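Local coordinates for hypothetical sugar ABC-transporter sugar binding protein (Arthrobacter globiformis, PDB 7BVT) that binds cyclic alpha-maltosyl-(1→6)-maltose and, as the substrate-binding component of an ABC transporter, probably delivers this sugar for uptake, at residues A46-Y51 and A313-W318; P27-V32 and R59-N64; Y184-Q189 and G241-A246. All blocks are in the same frame, centred on the assembly; numbering follows the deposited sequence.

Contact 1: A46-Y51 and A313-W318; sequences AMVDTY and ADFLSW
Y51 reaches from helix 38-53 into a cleft formed by D314, F315 and W318 on helix 306-319, and makes the largest share of the contact. The segment axes come no closer than 11.2 Å and make an angle of 113°, so large side chains have to span the gap. The aromatic contacts dominate. F315 turns its edge to the face of Y51 in a T-shaped pair, the planes 70° apart and the ring centroids separated by 5.0 Å; F315 CB adds a CH-pi contact over the tyrosine ring. W318 receives the base of the same side chain: Y51 CB sits over the indole six-membered ring, 3.9 Å from its centroid, while Y51 CD1 lies 3.8 Å from W318 CD2. Y51 extends its ring across the gap because CG is anti to the backbone N (chi1 176°).

Aliphatic side chains pack against the two aromatic side chains of helix 306-319. T50 CG2 touches W318 CZ2 at 3.7 Å, M47 CE approaches W318 CH2 at 4.0 Å, and V48 CG2 meets F315 CZ. M47 also packs against W328 of helix 322-332.

A single hydrogen bond links the side chains. The Y51 hydroxyl donates to D314 OD2 at 2.6 Å, using the carboxylate's anti lone pair, with D314 at the edge of the phenol ring. A leucine in place of Y51 would probably leave D314 OD2 without this donor and take away the ring face against which the edge of F315 rests.

V48, Y51 and F315 all pack on I60 of strand 58-64, so the contact ties together two helices that lie on the same face of the sheet. Its chemistry implies an aromatic cluster whose buried tyrosine is held at its far end by a short hydrogen bond to a carboxylate, which would probably favour the ionised form of D314.

Contact 2: P27-V32 and R59-N64; sequences PVEVTV and RISASN
Segments 28-32 and 59-64, on strands 28-34 and 58-64, run parallel, their axes 4.6 Å apart at closest and 22° askew, with V28, V30 and V32 of the first exchanging backbone hydrogen bonds with R59, S61 and S63 of the second. The five bonds are short and fairly straight; that from S61 N to V30 O, for example, measures 2.8 Å. CA-H...O contacts such as A62 CA to V32 O lie between them.

V30, V32, I60 and A62 share one face of the sheet. The I60 side chain bends at both torsions (chi1 -65°, chi2 -69°), which brings its CD1 against V30 CG1 at 3.5 Å, tighter than usual for two carbons. Its other branch, CG2, meets V32 CG2 at 3.7 Å. Helix 306-319 packs on this face through A311, A312 and F315, and helix 38-53 through F44, V48 and Y51.

E29, T31, R59 and S61 occupy the other face, which is more polar. E29 and R59 lie side by side, and the carboxylate touches the arginine's aliphatic part: E29 OE1 is 3.6 Å from R59 CG. The opposite charges stay further apart, E29 OE1 standing 4.6 Å from R59 NE. One water joins the group, donating to E29 OE1 at 2.5 Å and to R59 O while accepting from S61 OG at 2.8 Å. R59 O thus serves both V30 N and this water. P27 CG packs against R59 CB.

Together with helix 38-53 the strands make a beta-alpha-beta unit. The chemistry implies one edge of a larger sheet, with an apolar face packed under two helices and a polar face on which E29 OE1 takes a water and lies against the methylenes of R59, without a direct ion pair.

Contact 3: Y184-Q189 and G241-A246; sequences YDLYTQ and GVSPYA
S243 donates its hydroxyl to the carbonyl of Y184, and this bond, 2.7 Å from S243 OG to Y184 O, joins the loops 184-189 and 241-246 directly. The hydroxyl comes from above the carbonyl plane, 37° out of it, at a C=O...donor angle of 134°. OG is placed there by a chi1 of -56°, which sets it beside the backbone N of S243, and it also lies at the edge of the Y184 ring, 3.4 Å from CD2. Next to it, Y184 N gives a weak bond to V242 O at 3.4 Å. L186 CD1 rests on S243 CB at 3.6 Å.

Further along, water replaces direct pairing. One water accepts from L186 N and donates to P244 O. A second gives its hydrogens to L186 O and P244 O and accepts from T188 OG1, 2.7 Å away. P244 O therefore takes two water donors. Water bonds both the N-H and the C=O of L186, and Y187 centres an inverse gamma turn at this point. T188 OG1 also lies 2.9 Å from A246 N and 3.4 Å from Y245 CD1. The Y245 hydroxyl finds its partner elsewhere, in E389 of helix 377-392, and D185 OD2 accepts from the backbone N-H groups of G249 and F251. Q189 lays its amide end along A246, Q189 OE1 3.4 Å from A246 CB.

Y187, whose CB is directed away from loop 241-246, belongs to the glycan pocket and touches a bound glucose unit. The loops thus form a water-mediated seam behind a pocket residue: Y184, L186 and S243 pack against helix 225-239, Y184 also against strand 258-262, and T188 and Q189 against helix 377-392.

How the contacts relate
Contacts 1 and 2 are two layers of one core: their centres are 10 Å apart, and I60 of contact 2 packs on contact 1. I60 CD1 lies 3.5 Å from F315 CG, and I60 CG1 lies 3.7 Å from Y51 CE2. Helix 38-53 of contact 1 is the crossover joining the two strands of contact 2. Contact 3 lies on the opposite side of the chain's centre, 43 Å from contact 1 and 45 Å from contact 2 between centres, and touches neither. It is the one that carries a glycan-pocket residue, Y187. That separation is consistent with the two-lobed build of solute-binding proteins, in which sugar is held between the lobes.

Contact 1: A46-Y51 and A313-W318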
loop_
_atom_site.group_PDB
_atom_site.type_symbol
_atom_site.label_atom_id
_atom_site.label_comp_id
_atom_site.label_asym_id
_atom_site.label_seq_id
_atom_site.Cartn_x
_atom_site.Cartn_y
_atom_site.Cartn_z
ATOM N N ALA A 46 -20.329 6.496 10.528
ATOM C CA ALA A 46 -21.410 5.568 10.938
ATOM C C ALA A 46 -20.873 4.617 12.019
ATOM O O ALA A 46 -21.570 4.339 12.996
ATOM C CB ALA A 46 -21.933 4.774 9.769
ATOM N N MET A 47 -19.621 4.183 11.865
ATOM C CA MET A 47 -18.993 3.270 12.862
ATOM C C MET A 47 -18.746 4.008 14.168
ATOM O O MET A 47 -18.901 3.385 15.239
ATOM C CB MET A 47 -17.700 2.727 12.274
ATOM C CG MET A 47 -18.067 2.169 10.931
ATOM S SD MET A 47 -17.129 0.795 10.538
ATOM C CE MET A 47 -17.858 -0.224 11.807
ATOM N N VAL A 48 -18.326 5.267 14.098
ATOM C CA VAL A 48 -18.162 6.122 15.300
ATOM C C VAL A 48 -19.543 6.206 15.962
ATOM O O VAL A 48 -19.628 6.021 17.205
ATOM C CB VAL A 48 -17.548 7.482 14.925
ATOM C CG1 VAL A 48 -17.709 8.530 16.006
ATOM C CG2 VAL A 48 -16.070 7.367 14.563
ATOM N N ASP A 49 -20.591 6.468 15.179
ATOM C CA ASP A 49 -21.961 6.567 15.769
ATOM C C ASP A 49 -22.293 5.293 16.514
ATOM O O ASP A 49 -22.807 5.374 17.692
ATOM C CB ASP A 49 -23.037 6.741 14.691
ATOM C CG ASP A 49 -23.011 8.103 14.066
ATOM O OD1 ASP A 49 -22.387 8.996 14.681
ATOM O OD2 ASP A 49 -23.633 8.222 12.951
ATOM N N THR A 50 -22.052 4.151 15.866
ATOM C CA THR A 50 -22.329 2.814 16.386
ATOM C C THR A 50 -21.578 2.656 17.710
ATOM O O THR A 50 -22.200 2.273 18.726
ATOM C CB THR A 50 -22.045 1.728 15.358
ATOM O OG1 THR A 50 -22.933 1.919 14.248
ATOM C CG2 THR A 50 -22.241 0.342 15.913
ATOM N N TYR A 51 -20.264 2.878 17.719
ATOM C CA TYR A 51 -19.477 2.764 18.973
ATOM C C TYR A 51 -20.010 3.687 20.071
ATOM O O TYR A 51 -20.138 3.220 21.220
ATOM C CB TYR A 51 -18.003 3.034 18.664
ATOM C CG TYR A 51 -17.120 3.029 19.881
ATOM C CD1 TYR A 51 -16.699 1.844 20.430
ATOM C CD2 TYR A 51 -16.756 4.218 20.493
ATOM C CE1 TYR A 51 -15.845 1.839 21.528
ATOM C CE2 TYR A 51 -15.929 4.211 21.608
ATOM C CZ TYR A 51 -15.459 3.023 22.114
ATOM O OH TYR A 51 -14.620 3.070 23.210
ATOM N N ALA A 313 -7.633 3.279 22.970
ATOM C CA ALA A 313 -7.385 1.893 22.517
ATOM C C ALA A 313 -8.674 1.060 22.605
ATOM O O ALA A 313 -8.837 0.099 21.861
ATOM C CB ALA A 313 -6.257 1.274 23.340
ATOM N N ASP A 314 -9.636 1.427 23.448
ATOM C CA ASP A 314 -10.922 0.704 23.551
ATOM C C ASP A 314 -11.676 0.868 22.222
ATOM O O ASP A 314 -12.221 -0.121 21.719
ATOM C CB ASP A 314 -11.800 1.169 24.715
ATOM C CG ASP A 314 -13.045 0.332 24.877
ATOM O OD1 ASP A 314 -12.904 -0.811 25.389
ATOM O OD2 ASP A 314 -14.157 0.789 24.452
ATOM N N PHE A 315 -11.698 2.074 21.691
ATOM C CA PHE A 315 -12.332 2.323 20.377
ATOM C C PHE A 315 -11.598 1.537 19.269
ATOM O O PHE A 315 -12.259 0.827 18.481
ATOM C CB PHE A 315 -12.376 3.803 20.049
ATOM C CG PHE A 315 -12.805 4.056 18.636
ATOM C CD1 PHE A 315 -14.074 3.694 18.205
ATOM C CD2 PHE A 315 -11.900 4.563 17.731
ATOM C CE1 PHE A 315 -14.430 3.863 16.888
ATOM C CE2 PHE A 315 -12.268 4.741 16.412
ATOM C CZ PHE A 315 -13.545 4.415 15.998
ATOM N N LEU A 316 -10.271 1.587 19.272
ATOM C CA LEU A 316 -9.500 0.875 18.215
ATOM C C LEU A 316 -9.737 -0.631 18.370
ATOM O O LEU A 316 -9.879 -1.325 17.365
ATOM C CB LEU A 316 -8.018 1.254 18.325
ATOM C CG LEU A 316 -7.624 2.675 17.969
ATOM C CD1 LEU A 316 -6.122 2.863 18.037
ATOM C CD2 LEU A 316 -8.138 3.106 16.620
ATOM N N SER A 317 -9.804 -1.147 19.605
ATOM C CA SER A 317 -10.057 -2.599 19.833
ATOM C C SER A 317 -11.415 -2.960 19.217
ATOM O O SER A 317 -11.532 -3.961 18.535
ATOM C CB SER A 317 -10.020 -2.947 21.314
ATOM O OG SER A 317 -8.728 -2.667 21.879
ATOM N N TRP A 318 -12.420 -2.119 19.446
ATOM C CA TRP A 318 -13.773 -2.408 18.897
ATOM C C TRP A 318 -13.731 -2.364 17.367
ATOM O O TRP A 318 -14.302 -3.251 16.705
ATOM C CB TRP A 318 -14.780 -1.424 19.517
ATOM C CG TRP A 318 -16.138 -1.578 18.926
ATOM C CD1 TRP A 318 -17.134 -2.407 19.361
ATOM C CD2 TRP A 318 -16.670 -0.840 17.805
ATOM N NE1 TRP A 318 -18.230 -2.296 18.534
ATOM C CE2 TRP A 318 -17.992 -1.309 17.620
ATOM C CE3 TRP A 318 -16.188 0.160 16.938
ATOM C CZ2 TRP A 318 -18.782 -0.893 16.561
ATOM C CZ3 TRP A 318 -17.007 0.629 15.935
ATOM C CH2 TRP A 318 -18.305 0.149 15.787
#

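Contact 2: P27-V32 and R59-N64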
loop_
_atom_site.group_PDB
_atom_site.type_symbol
_atom_site.label_atom_id
_atom_site.label_comp_id
_atom_site.label_asym_id
_atom_site.label_seq_id
_atom_site.Cartn_x
_atom_site.Cartn_y
_atom_site.Cartn_z
ATOM N N PRO A 27 -18.713 10.461 29.616
ATOM C CA PRO A 27 -17.639 9.646 29.025
ATOM C C PRO A 27 -16.256 10.308 28.951
ATOM O O PRO A 27 -16.132 11.515 29.027
ATOM C CB PRO A 27 -18.160 9.365 27.613
ATOM C CG PRO A 27 -19.064 10.553 27.330
ATOM C CD PRO A 27 -19.767 10.804 28.652
ATOM N N VAL A 28 -15.211 9.498 28.806
ATOM C CA VAL A 28 -13.867 10.018 28.435
ATOM C C VAL A 28 -13.971 10.500 26.979
ATOM O O VAL A 28 -14.417 9.690 26.116
ATOM C CB VAL A 28 -12.769 8.946 28.587
ATOM C CG1 VAL A 28 -11.401 9.463 28.109
ATOM C CG2 VAL A 28 -12.681 8.398 30.004
ATOM N N GLU A 29 -13.608 11.751 26.716
ATOM C CA GLU A 29 -13.685 12.354 25.363
ATOM C C GLU A 29 -12.393 12.015 24.632
ATOM O O GLU A 29 -11.325 12.247 25.190
ATOM C CB GLU A 29 -13.880 13.866 25.450
ATOM C CG GLU A 29 -15.090 14.233 26.295
ATOM C CD GLU A 29 -16.433 14.059 25.610
ATOM O OE1 GLU A 29 -16.442 13.907 24.363
ATOM O OE2 GLU A 29 -17.483 14.088 26.322
ATOM N N VAL A 30 -12.508 11.424 23.453
ATOM C CA VAL A 30 -11.362 10.957 22.646
ATOM C C VAL A 30 -11.533 11.576 21.261
ATOM O O VAL A 30 -12.564 11.379 20.605
ATOM C CB VAL A 30 -11.325 9.415 22.631
ATOM C CG1 VAL A 30 -10.336 8.855 21.610
ATOM C CG2 VAL A 30 -11.013 8.836 23.999
ATOM N N THR A 31 -10.524 12.287 20.844
ATOM C CA THR A 31 -10.522 12.898 19.512
ATOM C C THR A 31 -9.794 12.001 18.502
ATOM O O THR A 31 -8.754 11.437 18.849
ATOM C CB THR A 31 -9.927 14.284 19.558
ATOM O OG1 THR A 31 -8.593 14.219 20.051
ATOM C CG2 THR A 31 -10.807 15.195 20.406
ATOM N N VAL A 32 -10.323 11.937 17.300
ATOM C CA VAL A 32 -9.740 11.159 16.167
ATOM C C VAL A 32 -9.600 12.112 15.002
ATOM O O VAL A 32 -10.621 12.689 14.639
ATOM C CB VAL A 32 -10.600 9.963 15.764
ATOM C CG1 VAL A 32 -9.985 9.269 14.561
ATOM C CG2 VAL A 32 -10.779 8.998 16.904
ATOM N N ARG A 59 -16.500 8.615 24.432
ATOM C CA ARG A 59 -17.166 9.314 23.316
ATOM C C ARG A 59 -16.075 9.738 22.331
ATOM O O ARG A 59 -15.149 10.492 22.746
ATOM C CB ARG A 59 -17.968 10.535 23.778
ATOM C CG ARG A 59 -18.463 11.418 22.643
ATOM C CD ARG A 59 -19.572 12.400 23.037
ATOM N NE ARG A 59 -20.194 13.004 21.841
ATOM C CZ ARG A 59 -21.053 12.380 21.012
ATOM N NH1 ARG A 59 -21.426 11.125 21.233
ATOM N NH2 ARG A 59 -21.543 13.015 19.961
ATOM N N ILE A 60 -16.201 9.233 21.102
ATOM C CA ILE A 60 -15.264 9.515 19.990
ATOM C C ILE A 60 -15.798 10.737 19.244
ATOM O O ILE A 60 -16.991 10.728 18.854
ATOM C CB ILE A 60 -15.133 8.317 19.031
ATOM C CG1 ILE A 60 -14.487 7.098 19.713
ATOM C CG2 ILE A 60 -14.385 8.766 17.763
ATOM C CD1 ILE A 60 -13.020 7.259 20.048
ATOM N N SER A 61 -14.932 11.713 19.064
ATOM C CA SER A 61 -15.158 12.896 18.214
ATOM C C SER A 61 -14.160 12.826 17.077
ATOM O O SER A 61 -13.007 13.101 17.316
ATOM C CB SER A 61 -15.019 14.193 18.957
ATOM O OG SER A 61 -16.035 14.269 19.928
ATOM N N ALA A 62 -14.665 12.541 15.896
ATOM C CA ALA A 62 -13.841 12.366 14.691
ATOM C C ALA A 62 -13.883 13.663 13.906
ATOM O O ALA A 62 -15.008 14.216 13.811
ATOM C CB ALA A 62 -14.376 11.215 13.917
ATOM N N SER A 63 -12.751 14.074 13.352
ATOM C CA SER A 63 -12.622 15.219 12.403
ATOM C C SER A 63 -11.796 14.819 11.183
ATOM O O SER A 63 -10.737 14.153 11.327
ATOM C CB SER A 63 -12.050 16.403 13.069
ATOM O OG SER A 63 -12.829 16.745 14.211
ATOM N N ASN A 64 -12.211 15.284 10.022
ATOM C CA ASN A 64 -11.398 15.212 8.792
ATOM C C ASN A 64 -10.345 16.307 8.824
ATOM O O ASN A 64 -10.655 17.455 9.191
ATOM C CB ASN A 64 -12.249 15.337 7.530
ATOM C CG ASN A 64 -11.386 15.531 6.305
ATOM O OD1 ASN A 64 -10.913 16.650 6.007
ATOM N ND2 ASN A 64 -11.062 14.413 5.665
HETATM O O HOH W 1 -14.973 13.409 22.347
#

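Contact 3: Y184-Q189 and G241-A246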
loop_
_atom_site.group_PDB
_atom_site.type_symbol
_atom_site.label_atom_id
_atom_site.label_comp_id
_atom_site.label_asym_id
_atom_site.label_seq_id
_atom_site.Cartn_x
_atom_site.Cartn_y
_atom_site.Cartn_z
ATOM N N TYR A 184 1.730 -3.082 -21.497
ATOM C CA TYR A 184 1.840 -3.012 -20.013
ATOM C C TYR A 184 2.404 -1.634 -19.636
ATOM O O TYR A 184 3.482 -1.294 -20.143
ATOM C CB TYR A 184 2.712 -4.152 -19.508
ATOM C CG TYR A 184 3.022 -4.100 -18.035
ATOM C CD1 TYR A 184 2.026 -4.267 -17.068
ATOM C CD2 TYR A 184 4.324 -3.967 -17.602
ATOM C CE1 TYR A 184 2.332 -4.242 -15.714
ATOM C CE2 TYR A 184 4.637 -3.970 -16.243
ATOM C CZ TYR A 184 3.646 -4.132 -15.302
ATOM O OH TYR A 184 3.944 -4.074 -13.965
ATOM N N ASP A 185 1.751 -0.900 -18.741
ATOM C CA ASP A 185 2.289 0.416 -18.303
ATOM C C ASP A 185 3.275 0.183 -17.158
ATOM O O ASP A 185 2.904 -0.539 -16.213
ATOM C CB ASP A 185 1.187 1.364 -17.812
ATOM C CG ASP A 185 0.262 1.896 -18.885
ATOM O OD1 ASP A 185 0.413 1.501 -20.052
ATOM O OD2 ASP A 185 -0.592 2.695 -18.503
ATOM N N LEU A 186 4.405 0.885 -17.191
ATOM C CA LEU A 186 5.306 0.998 -16.026
ATOM C C LEU A 186 5.230 2.403 -15.470
ATOM O O LEU A 186 5.080 3.391 -16.244
ATOM C CB LEU A 186 6.741 0.664 -16.414
ATOM C CG LEU A 186 7.030 -0.804 -16.586
ATOM C CD1 LEU A 186 8.379 -0.921 -17.240
ATOM C CD2 LEU A 186 6.936 -1.537 -15.241
ATOM N N TYR A 187 5.353 2.498 -14.141
ATOM C CA TYR A 187 5.331 3.798 -13.444
ATOM C C TYR A 187 6.768 4.297 -13.418
ATOM O O TYR A 187 7.501 4.016 -12.477
ATOM C CB TYR A 187 4.667 3.654 -12.075
ATOM C CG TYR A 187 4.036 4.921 -11.575
ATOM C CD1 TYR A 187 4.821 6.024 -11.241
ATOM C CD2 TYR A 187 2.663 5.033 -11.473
ATOM C CE1 TYR A 187 4.254 7.206 -10.811
ATOM C CE2 TYR A 187 2.081 6.210 -11.026
ATOM C CZ TYR A 187 2.884 7.293 -10.701
ATOM O OH TYR A 187 2.341 8.479 -10.281
ATOM N N THR A 188 7.195 4.989 -14.487
ATOM C CA THR A 188 8.629 5.196 -14.757
ATOM C C THR A 188 9.100 6.603 -14.388
ATOM O O THR A 188 10.304 6.769 -14.464
ATOM C CB THR A 188 8.961 4.951 -16.232
ATOM O OG1 THR A 188 8.187 5.824 -17.052
ATOM C CG2 THR A 188 8.682 3.544 -16.698
ATOM N N GLN A 189 8.218 7.530 -14.006
ATOM C CA GLN A 189 8.684 8.882 -13.600
ATOM C C GLN A 189 8.535 9.119 -12.087
ATOM O O GLN A 189 7.437 8.910 -11.517
ATOM C CB GLN A 189 7.933 9.935 -14.393
ATOM C CG GLN A 189 8.246 9.821 -15.875
ATOM C CD GLN A 189 7.517 10.898 -16.636
ATOM O OE1 GLN A 189 6.403 10.692 -17.098
ATOM N NE2 GLN A 189 8.107 12.083 -16.647
ATOM N N GLY A 241 9.607 -1.633 -26.251
ATOM C CA GLY A 241 8.416 -0.820 -26.524
ATOM C C GLY A 241 7.127 -1.338 -25.902
ATOM O O GLY A 241 6.097 -0.639 -26.054
ATOM N N VAL A 242 7.175 -2.502 -25.228
ATOM C CA VAL A 242 5.947 -3.041 -24.543
ATOM C C VAL A 242 5.479 -2.064 -23.467
ATOM O O VAL A 242 4.257 -1.850 -23.344
ATOM C CB VAL A 242 6.158 -4.454 -23.999
ATOM C CG1 VAL A 242 5.017 -4.859 -23.070
ATOM C CG2 VAL A 242 6.331 -5.454 -25.126
ATOM N N SER A 243 6.414 -1.434 -22.751
ATOM C CA SER A 243 6.128 -0.467 -21.654
ATOM C C SER A 243 6.898 0.831 -21.875
ATOM O O SER A 243 7.988 0.965 -21.330
ATOM C CB SER A 243 6.578 -1.085 -20.337
ATOM O OG SER A 243 5.939 -2.335 -20.168
ATOM N N PRO A 244 6.454 1.761 -22.742
ATOM C CA PRO A 244 7.287 2.914 -23.025
ATOM C C PRO A 244 7.599 3.725 -21.776
ATOM O O PRO A 244 6.799 3.830 -20.890
ATOM C CB PRO A 244 6.467 3.734 -24.041
ATOM C CG PRO A 244 5.619 2.688 -24.718
ATOM C CD PRO A 244 5.263 1.709 -23.613
ATOM N N TYR A 245 8.746 4.376 -21.822
ATOM C CA TYR A 245 9.175 5.359 -20.803
ATOM C C TYR A 245 8.262 6.573 -20.813
ATOM O O TYR A 245 7.850 7.045 -21.903
ATOM C CB TYR A 245 10.626 5.785 -21.032
ATOM C CG TYR A 245 11.025 6.913 -20.111
ATOM C CD1 TYR A 245 11.042 6.729 -18.741
ATOM C CD2 TYR A 245 11.351 8.169 -20.602
ATOM C CE1 TYR A 245 11.418 7.753 -17.882
ATOM C CE2 TYR A 245 11.693 9.214 -19.756
ATOM C CZ TYR A 245 11.755 9.001 -18.394
ATOM O OH TYR A 245 12.087 10.044 -17.566
ATOM N N ALA A 246 7.929 7.069 -19.622
ATOM C CA ALA A 246 7.130 8.303 -19.412
ATOM C C ALA A 246 5.772 8.213 -20.127
ATOM O O ALA A 246 5.283 9.231 -20.694
ATOM C CB ALA A 246 7.949 9.505 -19.852
HETATM O O HOH W 2 4.757 2.195 -19.836
HETATM O O HOH W 3 6.072 4.782 -18.415
#